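Local coordinates for DUF2235 domain-containing protein (Pseudomonas aeruginosa, PDB 4O5P) that probably hydrolyses phospholipids as a membrane-targeting type VI secretion effector (Tle1) with an alpha/beta-hydrolase catalytic domain, at residues A[131-134]-A[135-138]; A[504-507]-A[508-511]; A[516-519]-A[520-524]; A[534-538]-A[539-543]. All blocks are in the same frame, centred on the assembly; numbering follows the deposited sequence.

Contact 1. Residues A[131-134]-A[135-138]; sequences PSNM and GLIG
Asn-133 and Leu-136 meet at the two ends of a tight turn, and the Asn-133 side chain reaches across it. From CB the chain steps to CG, which lies between the backbone N and the carbonyl carbon (chi1 65°). This torsion turns the amide toward Leu-136. CG is 4.0 Å from Leu-136 CB. At the tip, ND2 makes the closer approach, 3.3 Å from Leu-136 CB. Leu-136 CB stands over the amide face there, and CD2 comes to the same nitrogen, at 3.5 Å, close to the amide plane. These are van der Waals contacts. The polar link is in the backbone, where Leu-136 N donates to Asn-133 O at 2.9 Å. The donor stands well above the carbonyl plane. Met-134 and Gly-135 fill the corners with positive phi angles, which makes this a type I' beta turn. Ser-132 packs behind it, with CB 3.3 Å from Leu-136 O. The turn lies at the surface in the loop between strand 111-116 and helix 139-162. Ser-132 is bonded through its backbone to Gly-120, earlier in the same loop, and Ile-137 to Gly-287, in the loop after strand 270-280. Gly-138 leads directly into helix 139-162.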
loop_
_atom_site.group_PDB
_atom_site.type_symbol
_atom_site.label_atom_id
_atom_site.label_comp_id
_atom_site.label_asym_id
_atom_site.label_seq_id
_atom_site.Cartn_x
_atom_site.Cartn_y
_atom_site.Cartn_z
ATOM N N PRO A 131 -11.020 -13.189 0.234
ATOM C CA PRO A 131 -9.674 -12.648 0.016
ATOM C C PRO A 131 -9.316 -12.646 -1.474
ATOM O O PRO A 131 -10.034 -13.266 -2.256
ATOM C CB PRO A 131 -8.776 -13.615 0.798
ATOM C CG PRO A 131 -9.552 -14.872 0.908
ATOM C CD PRO A 131 -10.999 -14.474 0.958
ATOM N N SER A 132 -8.238 -11.966 -1.857
ATOM C CA SER A 132 -7.846 -11.849 -3.266
ATOM C C SER A 132 -7.256 -13.132 -3.831
ATOM O O SER A 132 -6.654 -13.899 -3.095
ATOM C CB SER A 132 -6.755 -10.809 -3.387
ATOM O OG SER A 132 -5.573 -11.334 -2.815
ATOM N N ASN A 133 -7.371 -13.340 -5.143
ATOM C CA ASN A 133 -6.743 -14.506 -5.791
ATOM C C ASN A 133 -5.307 -14.257 -6.276
ATOM O O ASN A 133 -5.084 -13.458 -7.191
ATOM C CB ASN A 133 -7.610 -15.048 -6.947
ATOM C CG ASN A 133 -7.750 -14.059 -8.114
ATOM O OD1 ASN A 133 -8.824 -13.500 -8.342
ATOM N ND2 ASN A 133 -6.662 -13.854 -8.863
HETATM N N MSE A 134 -4.342 -14.944 -5.666
HETATM C CA MSE A 134 -2.944 -14.862 -6.099
HETATM C C MSE A 134 -2.457 -13.418 -6.214
HETATM O O MSE A 134 -1.731 -13.077 -7.153
HETATM C CB MSE A 134 -2.753 -15.568 -7.451
HETATM C CG MSE A 134 -3.031 -17.077 -7.467
HETATM SE SE MSE A 134 -1.486 -18.187 -7.021
HETATM C CE MSE A 134 -1.609 -18.135 -5.068
ATOM N N GLY A 135 -2.879 -12.565 -5.284
ATOM C CA GLY A 135 -2.475 -11.167 -5.303
ATOM C C GLY A 135 -3.085 -10.318 -6.409
ATOM O O GLY A 135 -2.510 -9.292 -6.798
ATOM N N LEU A 136 -4.244 -10.728 -6.920
ATOM C CA LEU A 136 -4.977 -9.884 -7.855
ATOM C C LEU A 136 -5.910 -8.976 -7.083
ATOM O O LEU A 136 -6.860 -9.443 -6.442
ATOM C CB LEU A 136 -5.770 -10.715 -8.857
ATOM C CG LEU A 136 -5.500 -10.288 -10.296
ATOM C CD1 LEU A 136 -4.021 -9.961 -10.454
ATOM C CD2 LEU A 136 -5.921 -11.371 -11.271
ATOM N N ILE A 137 -5.635 -7.677 -7.141
ATOM C CA ILE A 137 -6.381 -6.709 -6.352
ATOM C C ILE A 137 -6.936 -5.579 -7.205
ATOM O O ILE A 137 -6.185 -4.853 -7.856
ATOM C CB ILE A 137 -5.509 -6.123 -5.223
ATOM C CG1 ILE A 137 -4.494 -7.169 -4.740
ATOM C CG2 ILE A 137 -6.397 -5.601 -4.097
ATOM C CD1 ILE A 137 -4.259 -7.210 -3.230
ATOM N N GLY A 138 -8.259 -5.442 -7.201
ATOM C CA GLY A 138 -8.921 -4.384 -7.941
ATOM C C GLY A 138 -8.966 -3.094 -7.143
ATOM O O GLY A 138 -8.758 -3.099 -5.929
#

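Contact 2. Residues A[504-507]-A[508-511]; sequences DMPE and AQQK
Glu-507 O receives the backbone N of Lys-511 at 3.0 Å, in a nearly straight bond (N-H...O 172°). The same oxygen is crowded by carbon: Gln-510 CB is 3.2 Å away and Lys-511 CD 3.5 Å. The lysine chain bends at chi2, and this brings CD back beside the carbonyl oxygen. One residue earlier, Pro-506 O accepts from Gln-510 N at 3.2 Å. Pro-506 is the N-cap of helix 507-528. Gln-509 folds toward the cap through its bend at chi2 (69°), and its OE1 comes 3.4 Å from Pro-506 CB. Its NE2 is held by Leu-550 O. Met-505 is a selenomethionine whose SE sits 3.7 Å from Gln-510 N, while its CG packs on Gln-509 CB. It also touches Phe-566 and Pro-569. The Asp-504 carboxylate bonds the backbone N atoms of Gln-572 and Arg-573, just ahead of the helix start. The proline ring offers no side-chain acceptor, so it gives the helix no side-chain cap. The Glu-507 carboxylate is near this helix start, where its charge probably suits the helix dipole. Its OE2 is 6.8 Å from Lys-511 NZ, too far for a salt bridge, so any attraction is probably weak.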
loop_
_atom_site.group_PDB
_atom_site.type_symbol
_atom_site.label_atom_id
_atom_site.label_comp_id
_atom_site.label_asym_id
_atom_site.label_seq_id
_atom_site.Cartn_x
_atom_site.Cartn_y
_atom_site.Cartn_z
ATOM N N ASP A 504 10.430 -26.215 4.822
ATOM C CA ASP A 504 9.166 -26.018 4.122
ATOM C C ASP A 504 8.112 -27.005 4.578
ATOM O O ASP A 504 8.421 -28.139 4.941
ATOM C CB ASP A 504 9.335 -26.142 2.604
ATOM C CG ASP A 504 10.134 -25.009 2.007
ATOM O OD1 ASP A 504 10.374 -23.993 2.699
ATOM O OD2 ASP A 504 10.526 -25.133 0.828
HETATM N N MSE A 505 6.861 -26.568 4.552
HETATM C CA MSE A 505 5.771 -27.466 4.876
HETATM C C MSE A 505 5.736 -28.596 3.856
HETATM O O MSE A 505 5.852 -28.357 2.658
HETATM C CB MSE A 505 4.445 -26.711 4.894
HETATM C CG MSE A 505 3.221 -27.597 4.931
HETATM SE SE MSE A 505 1.587 -26.527 5.041
HETATM C CE MSE A 505 1.701 -26.061 6.915
ATOM N N PRO A 506 5.606 -29.840 4.341
ATOM C CA PRO A 506 5.464 -31.018 3.472
ATOM C C PRO A 506 4.292 -30.848 2.480
ATOM O O PRO A 506 3.322 -30.150 2.806
ATOM C CB PRO A 506 5.174 -32.147 4.466
ATOM C CG PRO A 506 5.796 -31.678 5.764
ATOM C CD PRO A 506 5.585 -30.185 5.777
ATOM N N GLU A 507 4.387 -31.476 1.305
ATOM C CA GLU A 507 3.409 -31.314 0.216
ATOM C C GLU A 507 1.987 -31.709 0.625
ATOM O O GLU A 507 1.003 -31.037 0.278
ATOM C CB GLU A 507 3.847 -32.115 -1.018
ATOM C CG GLU A 507 5.117 -31.596 -1.717
ATOM C CD GLU A 507 6.364 -31.613 -0.814
ATOM O OE1 GLU A 507 6.483 -32.532 0.037
ATOM O OE2 GLU A 507 7.214 -30.694 -0.939
ATOM N N ALA A 508 1.901 -32.786 1.395
ATOM C CA ALA A 508 0.630 -33.324 1.855
ATOM C C ALA A 508 -0.164 -32.285 2.631
ATOM O O ALA A 508 -1.320 -31.987 2.302
ATOM C CB ALA A 508 0.883 -34.536 2.727
ATOM N N GLN A 509 0.475 -31.754 3.671
ATOM C CA GLN A 509 -0.125 -30.766 4.555
ATOM C C GLN A 509 -0.501 -29.499 3.782
ATOM O O GLN A 509 -1.502 -28.837 4.083
ATOM C CB GLN A 509 0.841 -30.436 5.705
ATOM C CG GLN A 509 0.756 -31.372 6.931
ATOM C CD GLN A 509 1.275 -32.784 6.656
ATOM O OE1 GLN A 509 2.230 -32.975 5.893
ATOM N NE2 GLN A 509 0.634 -33.783 7.277
ATOM N N GLN A 510 0.304 -29.188 2.774
ATOM C CA GLN A 510 0.087 -28.039 1.906
ATOM C C GLN A 510 -1.242 -28.164 1.156
ATOM O O GLN A 510 -2.110 -27.274 1.233
ATOM C CB GLN A 510 1.260 -27.956 0.939
ATOM C CG GLN A 510 1.275 -26.760 0.012
ATOM C CD GLN A 510 2.616 -26.609 -0.682
ATOM O OE1 GLN A 510 3.650 -27.044 -0.166
ATOM N NE2 GLN A 510 2.606 -26.001 -1.864
ATOM N N LYS A 511 -1.402 -29.283 0.450
ATOM C CA LYS A 511 -2.638 -29.575 -0.275
ATOM C C LYS A 511 -3.832 -29.630 0.667
ATOM O O LYS A 511 -4.906 -29.099 0.360
ATOM C CB LYS A 511 -2.508 -30.907 -1.021
ATOM C CG LYS A 511 -2.135 -30.781 -2.482
ATOM C CD LYS A 511 -0.694 -30.338 -2.674
ATOM C CE LYS A 511 -0.237 -30.610 -4.109
ATOM N NZ LYS A 511 1.244 -30.475 -4.288
#

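Contact 3. Residues A[516-519]-A[520-524]; sequences LHKR and RSREY
Arg-519 and Glu-523 are brought together by two different chain shapes. Arg-519 CG lies opposite the backbone N (chi1 178°), and a bend at chi2 (62°) then turns the chain along the helix toward its C-terminal end. Glu-523 starts with CG beside its own backbone N and runs out extended. The two side chains cross at about a right angle. Arg-519 NE donates to Glu-523 OE2 at 3.1 Å, in a fairly straight bond that is part of a salt bridge. The carboxylate oxygen lies near the guanidinium plane, at its edge, and uses its anti lone pair. The two planes themselves are 79° apart, so this is a single-point grip by NE. Glu-523 CG packs 3.8 Å from the same NE.

The other oxygen, OE1, takes a weak bond from Arg-520 NH2 at 3.4 Å. One carboxylate thus serves two arginines, which probably eases their mutual repulsion. Arg-519 NH2 bonds Pro-534 O, in the loop ahead of helix 538-550.

Next to this network, Lys-518 and Arg-522 run side by side. Lys-518 CG sits at the edge of the Arg-522 guanidinium, 3.8 Å from NE. Lys-518 NZ turns away to a salt bridge with Glu-514. Leu-516 and Arg-520 meet Trp-544 of helix 538-550, while His-517 NE2 bonds Arg-561 O. Backbone bonds such as Ser-521 N to His-517 O, 2.8 Å, run between residues four apart. Arg-519, Arg-520 and Glu-523 form a salt-bridge network on one alpha helix, with an i to i+4 bridge and a weak i to i+3 one, in the Tle1 C-terminal domain.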
loop_
_atom_site.group_PDB
_atom_site.type_symbol
_atom_site.label_atom_id
_atom_site.label_comp_id
_atom_site.label_asym_id
_atom_site.label_seq_id
_atom_site.Cartn_x
_atom_site.Cartn_y
_atom_site.Cartn_z
ATOM N N LEU A 516 -8.977 -27.436 2.598
ATOM C CA LEU A 516 -9.785 -27.082 3.771
ATOM C C LEU A 516 -10.131 -25.587 3.767
ATOM O O LEU A 516 -11.273 -25.194 4.035
ATOM C CB LEU A 516 -9.047 -27.411 5.074
ATOM C CG LEU A 516 -8.755 -28.873 5.405
ATOM C CD1 LEU A 516 -7.888 -29.005 6.655
ATOM C CD2 LEU A 516 -10.059 -29.627 5.571
ATOM N N HIS A 517 -9.124 -24.769 3.478
ATOM C CA HIS A 517 -9.286 -23.323 3.394
ATOM C C HIS A 517 -10.305 -22.989 2.320
ATOM O O HIS A 517 -11.223 -22.220 2.562
ATOM C CB HIS A 517 -7.940 -22.659 3.076
ATOM C CG HIS A 517 -7.942 -21.163 3.208
ATOM N ND1 HIS A 517 -8.188 -20.322 2.141
ATOM C CD2 HIS A 517 -7.706 -20.361 4.274
ATOM C CE1 HIS A 517 -8.119 -19.066 2.548
ATOM N NE2 HIS A 517 -7.822 -19.060 3.837
ATOM N N LYS A 518 -10.136 -23.584 1.144
ATOM C CA LYS A 518 -11.013 -23.369 -0.007
ATOM C C LYS A 518 -12.469 -23.587 0.391
ATOM O O LYS A 518 -13.309 -22.666 0.292
ATOM C CB LYS A 518 -10.613 -24.316 -1.145
ATOM C CG LYS A 518 -11.132 -23.930 -2.535
ATOM C CD LYS A 518 -10.620 -24.878 -3.642
ATOM C CE LYS A 518 -9.144 -24.642 -4.004
ATOM N NZ LYS A 518 -8.136 -25.383 -3.166
ATOM N N ARG A 519 -12.756 -24.794 0.881
ATOM C CA ARG A 519 -14.115 -25.118 1.327
ATOM C C ARG A 519 -14.639 -24.142 2.398
ATOM O O ARG A 519 -15.740 -23.588 2.261
ATOM C CB ARG A 519 -14.187 -26.566 1.827
ATOM C CG ARG A 519 -15.547 -26.977 2.342
ATOM C CD ARG A 519 -16.622 -26.908 1.259
ATOM N NE ARG A 519 -17.957 -26.993 1.847
ATOM C CZ ARG A 519 -19.091 -27.145 1.166
ATOM N NH1 ARG A 519 -19.078 -27.238 -0.157
ATOM N NH2 ARG A 519 -20.246 -27.213 1.820
ATOM N N ARG A 520 -13.842 -23.919 3.441
ATOM C CA ARG A 520 -14.264 -23.079 4.564
ATOM C C ARG A 520 -14.578 -21.643 4.120
ATOM O O ARG A 520 -15.517 -20.998 4.625
ATOM C CB ARG A 520 -13.183 -23.087 5.641
ATOM C CG ARG A 520 -13.634 -22.550 6.979
ATOM C CD ARG A 520 -14.829 -23.331 7.491
ATOM N NE ARG A 520 -14.544 -24.006 8.754
ATOM C CZ ARG A 520 -14.917 -25.249 9.027
ATOM N NH1 ARG A 520 -14.622 -25.795 10.201
ATOM N NH2 ARG A 520 -15.597 -25.942 8.121
ATOM N N SER A 521 -13.796 -21.161 3.158
ATOM C CA SER A 521 -13.939 -19.810 2.633
ATOM C C SER A 521 -15.215 -19.694 1.819
ATOM O O SER A 521 -15.978 -18.746 1.993
ATOM C CB SER A 521 -12.733 -19.437 1.769
ATOM O OG SER A 521 -12.894 -18.140 1.212
ATOM N N ARG A 522 -15.452 -20.657 0.930
ATOM C CA ARG A 522 -16.694 -20.629 0.159
ATOM C C ARG A 522 -17.928 -20.701 1.072
ATOM O O ARG A 522 -18.948 -20.043 0.810
ATOM C CB ARG A 522 -16.709 -21.750 -0.885
ATOM C CG ARG A 522 -15.717 -21.560 -2.031
ATOM C CD ARG A 522 -15.538 -22.854 -2.824
ATOM N NE ARG A 522 -14.505 -22.727 -3.852
ATOM C CZ ARG A 522 -14.747 -22.666 -5.159
ATOM N NH1 ARG A 522 -15.992 -22.736 -5.617
ATOM N NH2 ARG A 522 -13.737 -22.544 -6.013
ATOM N N GLU A 523 -17.829 -21.484 2.149
ATOM C CA GLU A 523 -18.899 -21.543 3.146
ATOM C C GLU A 523 -19.137 -20.164 3.738
ATOM O O GLU A 523 -20.280 -19.699 3.823
ATOM C CB GLU A 523 -18.541 -22.505 4.283
ATOM C CG GLU A 523 -18.750 -23.990 3.982
ATOM C CD GLU A 523 -18.162 -24.890 5.068
ATOM O OE1 GLU A 523 -17.952 -24.408 6.206
ATOM O OE2 GLU A 523 -17.906 -26.078 4.779
ATOM N N TYR A 524 -18.051 -19.521 4.163
ATOM C CA TYR A 524 -18.147 -18.191 4.758
ATOM C C TYR A 524 -18.796 -17.190 3.817
ATOM O O TYR A 524 -19.693 -16.438 4.210
ATOM C CB TYR A 524 -16.760 -17.681 5.151
ATOM C CG TYR A 524 -16.780 -16.275 5.706
ATOM C CD1 TYR A 524 -17.240 -16.031 6.988
ATOM C CD2 TYR A 524 -16.328 -15.194 4.952
ATOM C CE1 TYR A 524 -17.263 -14.764 7.506
ATOM C CE2 TYR A 524 -16.348 -13.913 5.464
ATOM C CZ TYR A 524 -16.818 -13.710 6.748
ATOM O OH TYR A 524 -16.852 -12.449 7.283
#

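Contact 4. Residues A[534-538]-A[539-543]; sequences PPMSA and AEQAE
The Glu-540 carboxylate and the backbone of Ser-537 face each other at the start of helix 538-550. Ser-537 N donates to Glu-540 OE1 at 2.9 Å, coming from above the carboxylate plane (39° out of it). Ser-537 OG lies over the same face, 3.7 Å from Glu-540 CD. At the edge, near the plane, Met-536 CA is 3.2 Å from OE1. The second flat group is the Gln-541 amide. Its OE1 is approached by the methyl CE of Met-536 at 3.1 Å, from above the amide plane. Met-536 and Gln-541 cross at about a right angle.

Ser-537 returns the bond it gives. Its OG accepts Glu-540 N at 3.2 Å, in a nearly straight line. A chi1 of 77° holds OG between the backbone N and the carbonyl carbon, and so turns it to the helix start. The two reciprocal bonds form a capping box with Ser-537 as N-cap. Met-536, a selenomethionine, closes the side of the box, with its CB 3.6 Å from Glu-540 CB. The regular helix bonds follow at once: Gln-541 N to Ser-537 O at 3.0 Å, then Ala-542 N to Ala-538 O at 2.9 Å.

Ser-537, Ala-538 and Ala-539 also touch a crystal neighbour, and the site is at the surface. The box gives the backbone N atoms of Ser-537 and Glu-540 acceptors that a bare helix end would lack. The Glu-540 carboxylate lies close to the N-terminal end of the helix. The helix dipole there probably stabilises its negative charge.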
loop_
_atom_site.group_PDB
_atom_site.type_symbol
_atom_site.label_atom_id
_atom_site.label_comp_id
_atom_site.label_asym_id
_atom_site.label_seq_id
_atom_site.Cartn_x
_atom_site.Cartn_y
_atom_site.Cartn_z
ATOM N N PRO A 534 -24.114 -25.656 -1.381
ATOM C CA PRO A 534 -24.666 -27.000 -1.187
ATOM C C PRO A 534 -23.652 -27.852 -0.418
ATOM O O PRO A 534 -22.445 -27.630 -0.566
ATOM C CB PRO A 534 -24.840 -27.517 -2.620
ATOM C CG PRO A 534 -23.847 -26.743 -3.431
ATOM C CD PRO A 534 -23.759 -25.387 -2.787
ATOM N N PRO A 535 -24.130 -28.787 0.425
ATOM C CA PRO A 535 -23.224 -29.669 1.177
ATOM C C PRO A 535 -22.211 -30.392 0.292
ATOM O O PRO A 535 -22.396 -30.491 -0.931
ATOM C CB PRO A 535 -24.175 -30.682 1.842
ATOM C CG PRO A 535 -25.552 -30.421 1.254
ATOM C CD PRO A 535 -25.537 -28.990 0.814
HETATM N N MSE A 536 -21.138 -30.882 0.909
HETATM C CA MSE A 536 -20.112 -31.627 0.186
HETATM C C MSE A 536 -20.644 -32.971 -0.316
HETATM O O MSE A 536 -21.340 -33.695 0.411
HETATM C CB MSE A 536 -18.873 -31.849 1.069
HETATM C CG MSE A 536 -18.079 -30.578 1.370
HETATM SE SE MSE A 536 -16.491 -30.910 2.457
HETATM C CE MSE A 536 -17.337 -30.779 4.210
ATOM N N SER A 537 -20.318 -33.293 -1.565
ATOM C CA SER A 537 -20.558 -34.623 -2.103
ATOM C C SER A 537 -19.817 -35.644 -1.241
ATOM O O SER A 537 -18.943 -35.274 -0.448
ATOM C CB SER A 537 -20.035 -34.702 -3.536
ATOM O OG SER A 537 -18.622 -34.839 -3.551
ATOM N N ALA A 538 -20.145 -36.923 -1.399
ATOM C CA ALA A 538 -19.463 -37.983 -0.648
ATOM C C ALA A 538 -17.938 -37.887 -0.801
ATOM O O ALA A 538 -17.192 -37.860 0.194
ATOM C CB ALA A 538 -19.972 -39.361 -1.094
ATOM N N ALA A 539 -17.482 -37.810 -2.051
ATOM C CA ALA A 539 -16.046 -37.671 -2.342
ATOM C C ALA A 539 -15.403 -36.456 -1.643
ATOM O O ALA A 539 -14.318 -36.563 -1.050
ATOM C CB ALA A 539 -15.818 -37.600 -3.840
ATOM N N GLU A 540 -16.077 -35.312 -1.722
ATOM C CA GLU A 540 -15.569 -34.080 -1.121
ATOM C C GLU A 540 -15.436 -34.213 0.384
ATOM O O GLU A 540 -14.479 -33.703 0.961
ATOM C CB GLU A 540 -16.487 -32.896 -1.445
ATOM C CG GLU A 540 -16.239 -32.227 -2.793
ATOM C CD GLU A 540 -17.422 -31.374 -3.234
ATOM O OE1 GLU A 540 -18.436 -31.338 -2.495
ATOM O OE2 GLU A 540 -17.344 -30.755 -4.319
ATOM N N GLN A 541 -16.397 -34.887 1.021
ATOM C CA GLN A 541 -16.356 -35.071 2.475
ATOM C C GLN A 541 -15.252 -36.048 2.889
ATOM O O GLN A 541 -14.555 -35.822 3.882
ATOM C CB GLN A 541 -17.709 -35.539 3.022
ATOM C CG GLN A 541 -17.735 -35.704 4.550
ATOM C CD GLN A 541 -18.308 -34.497 5.285
ATOM O OE1 GLN A 541 -18.674 -33.492 4.672
ATOM N NE2 GLN A 541 -18.396 -34.599 6.610
ATOM N N ALA A 542 -15.100 -37.137 2.139
ATOM C CA ALA A 542 -14.006 -38.067 2.420
ATOM C C ALA A 542 -12.675 -37.313 2.355
ATOM O O ALA A 542 -11.829 -37.448 3.248
ATOM C CB ALA A 542 -14.021 -39.237 1.449
ATOM N N GLU A 543 -12.514 -36.492 1.317
ATOM C CA GLU A 543 -11.325 -35.653 1.185
ATOM C C GLU A 543 -11.166 -34.674 2.350
ATOM O O GLU A 543 -10.057 -34.499 2.873
ATOM C CB GLU A 543 -11.357 -34.893 -0.135
ATOM C CG GLU A 543 -10.749 -35.658 -1.297
ATOM C CD GLU A 543 -9.225 -35.612 -1.334
ATOM O OE1 GLU A 543 -8.633 -36.371 -2.133
ATOM O OE2 GLU A 543 -8.611 -34.815 -0.590
#

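In the fold
Contacts 2 and 3 share helix 507-528: contact 2 forms its start, and contact 3 lies farther along, with centres 18 Å apart. Contact 4 starts the next helix, 538-550. Contacts 3 and 4 meet directly, where Arg-519 CZ packs 3.6 Å from Met-536 CG. Contact 1 belongs to an earlier part of the chain and reaches contact 3 through Pro-131 CD, 4.1 Å from Ser-521 OG. Contacts 1 and 4 stay apart, about 17 Å between nearest atoms. None of the four contains Ser-237, Asp-281 or His-379, which have the geometry of a hydrolase triad and are probably catalytic.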